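Local coordinates for protein mitochondrial enolase superfamily member 1 (Homo sapiens, PDB 4A35) that catalyses the magnesium-dependent dehydration of L-fuconate to 2-keto-3-deoxy-L-fuconate, a step in the breakdown of L-fucose, at residues 70-78 with 92-102; 133-141 with 368-376. One frame throughout, in Å; residues are numbered along the deposited sequence.

Interaction 1: 70-78 with 92-102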
loop_
_atom_site.group_PDB
_atom_site.type_symbol
_atom_site.label_atom_id
_atom_site.label_comp_id
_atom_site.label_asym_id
_atom_site.label_seq_id
_atom_site.Cartn_x
_atom_site.Cartn_y
_atom_site.Cartn_z
ATOM N N VAL A 70 -0.262 4.334 -14.886
ATOM C CA VAL A 70 -0.067 5.687 -15.441
ATOM C C VAL A 70 -1.167 5.892 -16.547
ATOM O O VAL A 70 -1.849 6.922 -16.565
ATOM C CB VAL A 70 1.368 5.965 -15.968
ATOM C CG1 VAL A 70 1.400 7.316 -16.756
ATOM C CG2 VAL A 70 2.371 5.998 -14.792
ATOM N N ASN A 71 -1.350 4.897 -17.441
ATOM C CA ASN A 71 -2.392 4.940 -18.484
ATOM C C ASN A 71 -3.797 5.125 -17.882
ATOM O O ASN A 71 -4.595 5.874 -18.462
ATOM C CB ASN A 71 -2.315 3.691 -19.402
ATOM C CG ASN A 71 -1.101 3.786 -20.320
ATOM O OD1 ASN A 71 -0.731 4.886 -20.760
ATOM N ND2 ASN A 71 -0.470 2.659 -20.665
ATOM N N ALA A 72 -4.089 4.500 -16.701
ATOM C CA ALA A 72 -5.380 4.665 -16.008
ATOM C C ALA A 72 -5.552 6.083 -15.486
ATOM O O ALA A 72 -6.686 6.577 -15.414
ATOM C CB ALA A 72 -5.503 3.644 -14.858
ATOM N N LEU A 73 -4.450 6.748 -15.112
ATOM C CA LEU A 73 -4.560 8.107 -14.579
ATOM C C LEU A 73 -4.541 9.189 -15.639
ATOM O O LEU A 73 -4.938 10.327 -15.356
ATOM C CB LEU A 73 -3.378 8.374 -13.617
ATOM C CG LEU A 73 -3.439 7.638 -12.271
ATOM C CD1 LEU A 73 -2.053 7.604 -11.606
ATOM C CD2 LEU A 73 -4.521 8.223 -11.366
ATOM N N ALA A 74 -4.015 8.863 -16.831
ATOM C CA ALA A 74 -3.767 9.837 -17.919
ATOM C C ALA A 74 -4.958 10.771 -18.249
ATOM O O ALA A 74 -4.730 11.968 -18.490
ATOM C CB ALA A 74 -3.306 9.130 -19.193
ATOM N N HIS A 75 -6.210 10.247 -18.255
ATOM C CA HIS A 75 -7.390 11.072 -18.615
ATOM C C HIS A 75 -7.562 12.311 -17.641
ATOM O O HIS A 75 -8.156 13.326 -18.044
ATOM C CB HIS A 75 -8.660 10.220 -18.665
ATOM C CG HIS A 75 -9.110 9.770 -17.299
ATOM N ND1 HIS A 75 -10.099 10.449 -16.608
ATOM C CD2 HIS A 75 -8.682 8.732 -16.540
ATOM C CE1 HIS A 75 -10.247 9.799 -15.454
ATOM N NE2 HIS A 75 -9.435 8.756 -15.373
ATOM N N HIS A 76 -7.030 12.219 -16.388
ATOM C CA HIS A 76 -7.074 13.334 -15.400
ATOM C C HIS A 76 -6.165 14.501 -15.790
ATOM O O HIS A 76 -6.439 15.627 -15.377
ATOM C CB HIS A 76 -6.665 12.894 -13.974
ATOM C CG HIS A 76 -7.652 11.991 -13.278
ATOM N ND1 HIS A 76 -8.991 12.353 -13.120
ATOM C CD2 HIS A 76 -7.478 10.742 -12.783
ATOM C CE1 HIS A 76 -9.564 11.321 -12.497
ATOM N NE2 HIS A 76 -8.675 10.364 -12.225
ATOM N N VAL A 77 -5.082 14.248 -16.563
ATOM C CA VAL A 77 -4.154 15.329 -16.910
ATOM C C VAL A 77 -4.359 15.774 -18.366
ATOM O O VAL A 77 -4.115 16.935 -18.677
ATOM C CB VAL A 77 -2.668 14.924 -16.590
ATOM C CG1 VAL A 77 -2.118 13.894 -17.574
ATOM C CG2 VAL A 77 -1.746 16.142 -16.478
ATOM N N LEU A 78 -4.844 14.888 -19.234
ATOM C CA LEU A 78 -5.040 15.199 -20.643
ATOM C C LEU A 78 -6.174 16.215 -20.834
ATOM O O LEU A 78 -7.191 16.157 -20.128
ATOM C CB LEU A 78 -5.330 13.920 -21.449
ATOM C CG LEU A 78 -4.106 13.004 -21.723
ATOM C CD1 LEU A 78 -4.584 11.647 -22.283
ATOM C CD2 LEU A 78 -3.113 13.673 -22.713
ATOM N N PHE A 92 -6.120 18.991 -7.804
ATOM C CA PHE A 92 -5.608 18.021 -8.807
ATOM C C PHE A 92 -5.004 16.783 -8.111
ATOM O O PHE A 92 -5.271 15.626 -8.510
ATOM C CB PHE A 92 -4.575 18.700 -9.707
ATOM C CG PHE A 92 -4.064 17.803 -10.803
ATOM C CD1 PHE A 92 -4.896 17.420 -11.856
ATOM C CD2 PHE A 92 -2.763 17.318 -10.773
ATOM C CE1 PHE A 92 -4.412 16.639 -12.896
ATOM C CE2 PHE A 92 -2.276 16.517 -11.821
ATOM C CZ PHE A 92 -3.115 16.171 -12.864
ATOM N N TYR A 93 -4.225 17.037 -7.026
ATOM C CA TYR A 93 -3.669 15.976 -6.200
ATOM C C TYR A 93 -4.792 15.042 -5.678
ATOM O O TYR A 93 -4.709 13.811 -5.825
ATOM C CB TYR A 93 -2.879 16.587 -5.024
ATOM C CG TYR A 93 -2.157 15.535 -4.216
ATOM C CD1 TYR A 93 -2.796 14.872 -3.160
ATOM C CD2 TYR A 93 -0.869 15.121 -4.569
ATOM C CE1 TYR A 93 -2.137 13.884 -2.428
ATOM C CE2 TYR A 93 -0.222 14.100 -3.885
ATOM C CZ TYR A 93 -0.863 13.475 -2.819
ATOM O OH TYR A 93 -0.225 12.450 -2.159
ATOM N N ARG A 94 -5.887 15.635 -5.127
ATOM C CA ARG A 94 -7.024 14.860 -4.617
ATOM C C ARG A 94 -7.701 14.036 -5.762
ATOM O O ARG A 94 -8.137 12.917 -5.529
ATOM C CB ARG A 94 -8.045 15.797 -3.928
ATOM C CG ARG A 94 -9.270 15.112 -3.332
ATOM C CD ARG A 94 -8.956 14.269 -2.092
ATOM N NE ARG A 94 -8.475 15.084 -0.975
ATOM C CZ ARG A 94 -9.275 15.753 -0.150
ATOM N NH1 ARG A 94 -10.596 15.690 -0.298
ATOM N NH2 ARG A 94 -8.766 16.483 0.828
ATOM N N GLN A 95 -7.793 14.580 -6.974
ATOM C CA GLN A 95 -8.443 13.827 -8.058
ATOM C C GLN A 95 -7.606 12.589 -8.471
ATOM O O GLN A 95 -8.182 11.497 -8.655
ATOM C CB GLN A 95 -8.746 14.715 -9.268
ATOM C CG GLN A 95 -9.463 13.963 -10.383
ATOM C CD GLN A 95 -10.801 13.292 -10.052
ATOM O OE1 GLN A 95 -10.888 12.153 -9.465
ATOM N NE2 GLN A 95 -11.846 13.865 -10.678
ATOM N N LEU A 96 -6.269 12.731 -8.512
ATOM C CA LEU A 96 -5.391 11.602 -8.824
ATOM C C LEU A 96 -5.382 10.535 -7.714
ATOM O O LEU A 96 -5.339 9.339 -8.030
ATOM C CB LEU A 96 -3.942 12.041 -9.046
ATOM C CG LEU A 96 -3.638 12.877 -10.304
ATOM C CD1 LEU A 96 -2.137 12.946 -10.541
ATOM C CD2 LEU A 96 -4.304 12.297 -11.541
ATOM N N THR A 97 -5.315 10.980 -6.433
ATOM C CA THR A 97 -5.101 10.069 -5.281
ATOM C C THR A 97 -6.412 9.585 -4.612
ATOM O O THR A 97 -6.363 8.641 -3.804
ATOM C CB THR A 97 -4.211 10.782 -4.217
ATOM O OG1 THR A 97 -4.908 11.948 -3.795
ATOM C CG2 THR A 97 -2.800 11.089 -4.702
ATOM N N SER A 98 -7.546 10.294 -4.861
ATOM C CA SER A 98 -8.842 9.909 -4.313
ATOM C C SER A 98 -9.871 9.797 -5.440
ATOM O O SER A 98 -11.035 10.184 -5.273
ATOM C CB SER A 98 -9.295 10.875 -3.223
ATOM O OG SER A 98 -10.265 10.241 -2.401
ATOM N N ASP A 99 -9.453 9.235 -6.590
ATOM C CA ASP A 99 -10.398 8.942 -7.694
ATOM C C ASP A 99 -11.442 7.930 -7.110
ATOM O O ASP A 99 -11.026 6.962 -6.502
ATOM C CB ASP A 99 -9.601 8.354 -8.879
ATOM C CG ASP A 99 -10.463 7.899 -10.049
ATOM O OD1 ASP A 99 -11.231 6.944 -9.879
ATOM O OD2 ASP A 99 -10.306 8.453 -11.149
ATOM N N GLY A 100 -12.751 8.210 -7.205
ATOM C CA GLY A 100 -13.802 7.392 -6.588
ATOM C C GLY A 100 -13.721 5.903 -6.873
ATOM O O GLY A 100 -14.137 5.106 -6.036
ATOM N N GLN A 101 -13.112 5.507 -8.025
ATOM C CA GLN A 101 -12.919 4.080 -8.302
ATOM C C GLN A 101 -11.444 3.661 -8.141
ATOM O O GLN A 101 -11.187 2.653 -7.492
ATOM C CB GLN A 101 -13.411 3.704 -9.709
ATOM C CG GLN A 101 -14.928 3.888 -9.850
ATOM C CD GLN A 101 -15.500 3.374 -11.149
ATOM O OE1 GLN A 101 -14.802 2.902 -12.037
ATOM N NE2 GLN A 101 -16.811 3.422 -11.286
ATOM N N LEU A 102 -10.474 4.423 -8.750
ATOM C CA LEU A 102 -9.065 4.019 -8.706
ATOM C C LEU A 102 -8.503 4.010 -7.295
ATOM O O LEU A 102 -7.582 3.254 -7.034
ATOM C CB LEU A 102 -8.181 4.926 -9.604
ATOM C CG LEU A 102 -8.275 4.683 -11.090
ATOM C CD1 LEU A 102 -7.531 5.803 -11.891
ATOM C CD2 LEU A 102 -7.721 3.295 -11.473
#
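A histidine-carboxylate hydrogen bond next to an Asx turn joins His76, of segment 70-78, to Asp99, just past helix 89-97. His76 NE2 donates to Asp99 OD2 at 2.7 Å, OD2 accepting on its anti lone pair, away from OD1; OD2 sits in the imidazole plane, while the carboxylate plane is turned 71° from the ring. The N-H points somewhat off line, at 139°. Asp99 OD1 in turn accepts from Gln101 N and, above the carboxylate plane, from Leu102 N at 2.9 Å, which helps fix the carboxylate's rotation. Gln95 O lies over one face of the His76 ring, toward the rim, and His75 CE1 over the opposite face. Leu96 CD2 meets His76 CB at 3.4 Å. An alanine in place of His76 would probably leave Asp99 OD2 without its mate and open a gap beside Leu96. Phe92 turns its edge to His76 O and meets Val77 CG2 with CZ; Leu73 CD2 rests on Leu102 CD1 at 3.9 Å. Leu102 also packs against Gly62 of the second subunit. Segment 70-78 thus packs on helix 89-97 and the loop after it, within the N-terminal capping domain of the enolase superfamily, away from the annotated sites.

Interaction 2: 133-141 with 368-376. With EDO (1,2-ethanediol), chain G.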
loop_
_atom_site.group_PDB
_atom_site.type_symbol
_atom_site.label_atom_id
_atom_site.label_comp_id
_atom_site.label_asym_id
_atom_site.label_seq_id
_atom_site.Cartn_x
_atom_site.Cartn_y
_atom_site.Cartn_z
ATOM N N LYS A 133 12.978 28.042 -14.052
ATOM C CA LYS A 133 13.633 27.822 -12.765
ATOM C C LYS A 133 13.774 26.331 -12.451
ATOM O O LYS A 133 12.895 25.542 -12.805
ATOM C CB LYS A 133 12.763 28.457 -11.636
ATOM C CG LYS A 133 12.844 29.958 -11.572
ATOM C CD LYS A 133 11.885 30.504 -10.515
ATOM C CE LYS A 133 11.912 32.025 -10.566
ATOM N NZ LYS A 133 11.037 32.629 -9.533
ATOM N N PRO A 134 14.883 25.914 -11.800
ATOM C CA PRO A 134 14.921 24.531 -11.274
ATOM C C PRO A 134 13.818 24.411 -10.200
ATOM O O PRO A 134 13.411 25.435 -9.610
ATOM C CB PRO A 134 16.316 24.427 -10.622
ATOM C CG PRO A 134 16.766 25.824 -10.420
ATOM C CD PRO A 134 16.032 26.729 -11.330
ATOM N N VAL A 135 13.281 23.206 -9.988
ATOM C CA VAL A 135 12.198 23.012 -9.018
ATOM C C VAL A 135 12.604 23.573 -7.618
ATOM O O VAL A 135 11.763 24.200 -6.955
ATOM C CB VAL A 135 11.724 21.522 -8.970
ATOM C CG1 VAL A 135 11.005 21.190 -7.654
ATOM C CG2 VAL A 135 10.827 21.215 -10.177
ATOM N N TRP A 136 13.835 23.320 -7.146
ATOM C CA TRP A 136 14.204 23.839 -5.808
ATOM C C TRP A 136 13.970 25.383 -5.709
ATOM O O TRP A 136 13.418 25.867 -4.713
ATOM C CB TRP A 136 15.648 23.475 -5.404
ATOM C CG TRP A 136 16.748 24.192 -6.158
ATOM C CD1 TRP A 136 17.438 23.720 -7.238
ATOM C CD2 TRP A 136 17.313 25.484 -5.850
ATOM N NE1 TRP A 136 18.357 24.657 -7.666
ATOM C CE2 TRP A 136 18.331 25.735 -6.810
ATOM C CE3 TRP A 136 17.044 26.463 -4.869
ATOM C CZ2 TRP A 136 19.089 26.915 -6.816
ATOM C CZ3 TRP A 136 17.801 27.648 -4.883
ATOM C CH2 TRP A 136 18.788 27.868 -5.861
ATOM N N LYS A 137 14.270 26.116 -6.799
ATOM C CA LYS A 137 14.185 27.572 -6.830
ATOM C C LYS A 137 12.758 28.014 -6.982
ATOM O O LYS A 137 12.348 28.981 -6.338
ATOM C CB LYS A 137 15.091 28.149 -7.936
ATOM C CG LYS A 137 15.137 29.688 -7.993
ATOM C CD LYS A 137 15.581 30.341 -6.665
ATOM C CE LYS A 137 15.938 31.819 -6.851
ATOM N NZ LYS A 137 15.870 32.545 -5.537
ATOM N N LEU A 138 11.963 27.246 -7.757
ATOM C CA LEU A 138 10.527 27.510 -7.891
ATOM C C LEU A 138 9.887 27.453 -6.509
ATOM O O LEU A 138 9.076 28.328 -6.158
ATOM C CB LEU A 138 9.885 26.446 -8.833
ATOM C CG LEU A 138 8.346 26.492 -8.977
ATOM C CD1 LEU A 138 7.949 27.739 -9.805
ATOM C CD2 LEU A 138 7.813 25.170 -9.636
ATOM N N LEU A 139 10.253 26.409 -5.719
ATOM C CA LEU A 139 9.720 26.231 -4.368
ATOM C C LEU A 139 10.181 27.347 -3.438
ATOM O O LEU A 139 9.348 27.942 -2.724
ATOM C CB LEU A 139 10.141 24.856 -3.821
ATOM C CG LEU A 139 9.456 23.666 -4.512
ATOM C CD1 LEU A 139 10.085 22.353 -4.057
ATOM C CD2 LEU A 139 7.925 23.701 -4.262
ATOM N N VAL A 140 11.500 27.606 -3.415
ATOM C CA VAL A 140 12.098 28.709 -2.590
ATOM C C VAL A 140 11.395 30.074 -2.850
ATOM O O VAL A 140 11.104 30.799 -1.894
ATOM C CB VAL A 140 13.631 28.802 -2.807
ATOM C CG1 VAL A 140 14.224 30.158 -2.354
ATOM C CG2 VAL A 140 14.347 27.629 -2.118
ATOM N N ASP A 141 11.110 30.404 -4.123
ATOM C CA ASP A 141 10.520 31.684 -4.504
ATOM C C ASP A 141 9.015 31.757 -4.332
ATOM O O ASP A 141 8.465 32.848 -4.401
ATOM C CB ASP A 141 10.894 32.015 -5.956
ATOM C CG ASP A 141 12.356 32.433 -6.151
ATOM O OD1 ASP A 141 13.089 32.613 -5.110
ATOM O OD2 ASP A 141 12.758 32.636 -7.318
ATOM N N HIS A 368 16.468 18.509 -5.198
ATOM C CA HIS A 368 15.670 19.739 -5.216
ATOM C C HIS A 368 14.889 19.880 -3.920
ATOM O O HIS A 368 14.748 20.979 -3.399
ATOM C CB HIS A 368 14.664 19.704 -6.411
ATOM C CG HIS A 368 15.286 19.842 -7.768
ATOM N ND1 HIS A 368 15.393 21.085 -8.388
ATOM C CD2 HIS A 368 15.784 18.894 -8.588
ATOM C CE1 HIS A 368 15.985 20.849 -9.546
ATOM N NE2 HIS A 368 16.220 19.539 -9.722
ATOM N N LEU A 369 14.324 18.771 -3.448
ATOM C CA LEU A 369 13.462 18.811 -2.266
ATOM C C LEU A 369 14.278 19.162 -0.994
ATOM O O LEU A 369 13.815 19.941 -0.148
ATOM C CB LEU A 369 12.702 17.482 -2.099
ATOM C CG LEU A 369 11.776 17.082 -3.268
ATOM C CD1 LEU A 369 11.179 15.636 -3.043
ATOM C CD2 LEU A 369 10.688 18.074 -3.479
ATOM N N ILE A 370 15.466 18.570 -0.854
ATOM C CA ILE A 370 16.261 18.792 0.358
ATOM C C ILE A 370 16.987 20.170 0.333
ATOM O O ILE A 370 17.141 20.773 1.398
ATOM C CB ILE A 370 17.191 17.594 0.660
ATOM C CG1 ILE A 370 17.517 17.514 2.165
ATOM C CG2 ILE A 370 18.452 17.500 -0.236
ATOM C CD1 ILE A 370 16.227 17.256 3.172
ATOM N N ILE A 371 17.352 20.682 -0.873
ATOM C CA ILE A 371 17.906 22.027 -0.973
ATOM C C ILE A 371 16.789 23.017 -0.535
ATOM O O ILE A 371 17.052 23.942 0.225
ATOM C CB ILE A 371 18.486 22.287 -2.362
ATOM C CG1 ILE A 371 19.832 21.482 -2.522
ATOM C CG2 ILE A 371 18.666 23.798 -2.652
ATOM C CD1 ILE A 371 20.256 21.358 -3.948
ATOM N N PHE A 372 15.553 22.805 -1.056
ATOM C CA PHE A 372 14.395 23.613 -0.643
ATOM C C PHE A 372 14.192 23.502 0.891
ATOM O O PHE A 372 14.024 24.536 1.548
ATOM C CB PHE A 372 13.110 23.253 -1.416
ATOM C CG PHE A 372 11.855 23.787 -0.724
ATOM C CD1 PHE A 372 11.543 25.146 -0.761
ATOM C CD2 PHE A 372 11.028 22.933 0.020
ATOM C CE1 PHE A 372 10.397 25.640 -0.107
ATOM C CE2 PHE A 372 9.922 23.443 0.725
ATOM C CZ PHE A 372 9.607 24.795 0.641
ATOM N N ASP A 373 14.292 22.277 1.443
ATOM C CA ASP A 373 14.139 22.062 2.882
ATOM C C ASP A 373 15.133 22.981 3.657
ATOM O O ASP A 373 14.732 23.688 4.599
ATOM C CB ASP A 373 14.365 20.588 3.258
ATOM C CG ASP A 373 14.246 20.410 4.747
ATOM O OD1 ASP A 373 13.139 20.617 5.272
ATOM O OD2 ASP A 373 15.295 20.177 5.409
ATOM N N TYR A 374 16.429 22.911 3.298
ATOM C CA TYR A 374 17.441 23.738 3.962
ATOM C C TYR A 374 17.159 25.236 3.863
ATOM O O TYR A 374 17.236 25.959 4.870
ATOM C CB TYR A 374 18.861 23.472 3.393
ATOM C CG TYR A 374 19.919 24.356 4.041
ATOM C CD1 TYR A 374 20.270 24.191 5.378
ATOM C CD2 TYR A 374 20.530 25.388 3.327
ATOM C CE1 TYR A 374 21.212 25.019 5.985
ATOM C CE2 TYR A 374 21.482 26.221 3.926
ATOM C CZ TYR A 374 21.824 26.029 5.247
ATOM O OH TYR A 374 22.748 26.867 5.828
ATOM N N ILE A 375 16.903 25.725 2.639
ATOM C CA ILE A 375 16.706 27.158 2.423
ATOM C C ILE A 375 15.401 27.669 3.106
ATOM O O ILE A 375 15.418 28.736 3.710
ATOM C CB ILE A 375 16.718 27.507 0.919
ATOM C CG1 ILE A 375 18.115 27.221 0.295
ATOM C CG2 ILE A 375 16.271 28.972 0.691
ATOM C CD1 ILE A 375 18.104 27.208 -1.269
ATOM N N SER A 376 14.291 26.913 2.970
ATOM C CA SER A 376 12.985 27.447 3.367
ATOM C C SER A 376 12.260 26.748 4.508
ATOM O O SER A 376 11.217 27.279 4.941
ATOM C CB SER A 376 12.059 27.444 2.143
ATOM O OG SER A 376 12.548 28.278 1.101
HETATM C C1 EDO G . 23.650 26.143 9.410
HETATM O O1 EDO G . 22.702 26.551 8.444
HETATM C C2 EDO G . 24.022 24.663 9.260
HETATM O O2 EDO G . 23.094 23.891 9.989
#
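Trp136 and His368 meet where the two helices come nearest in backbone, and their rings are inclined to each other, planes 36° apart, without stacking. What ties them is a bond to the main chain: Trp136 N, in the first turn of helix 135-141, donates to His368 ND1 over 3.0 Å, a fairly straight bond close to the imidazole plane. Accepting there, ND1 carries no proton, and the far nitrogen, NE2, is hydrogen-bonded to Ser416 OG. Pro134 CB comes up to the same imidazole at its edge, 3.8 Å from CE1.

The indole of Trp136 swings out with CG lying between backbone N and carbonyl carbon (chi1 71°), which lays the ring along helix 362-377. Ile371 CG2 and Lys137 CB lie on opposite sides of the indole, each displaced toward its rim, and Ile375 CD1 touches CZ3 at 3.7 Å; NE1 bonds to Pro410 O. One turn on, Phe372 crosses Leu139 at about a right angle, its CD1 3.4 Å from Leu139 CB, while CE1 nears Leu139 O. Val140 finishes the row, with CG2 3.7 Å from Ile375 CG2 and Ser376 OG alongside.

The helix segments run in the same general direction, crossing at -30° with axes 8.4 Å apart. Asp373, pointing away from this interface, belongs to a magnesium site with Tyr188 and Ser380. The contact is a buried helix-helix interface between the N-terminal capping region and the TIM-barrel-like domain, the two-domain build of the mandelate racemase/muconate lactonizing enzyme family.

How the interactions relate
From the N terminus, the chain first passes through the three-stranded antiparallel sheet and helix 63-73, then returns after a short, largely helical excursion to close interaction 1. That loop is local, with 13 residues between its segments. Helix 110-131 follows, touching members of both contacts: Leu73 on one, Val135 and Leu139 on the other. Interaction 2 opens at 133-141 and closes only 227 residues later at 368-376, after the five parallel strands from 219-223 to 325-326 have been laid down. The two contacts therefore stand in series, neither nested nor crossed, their centres 26 Å apart. Interaction 1 is internal to the capping domain; interaction 2 joins the two domains.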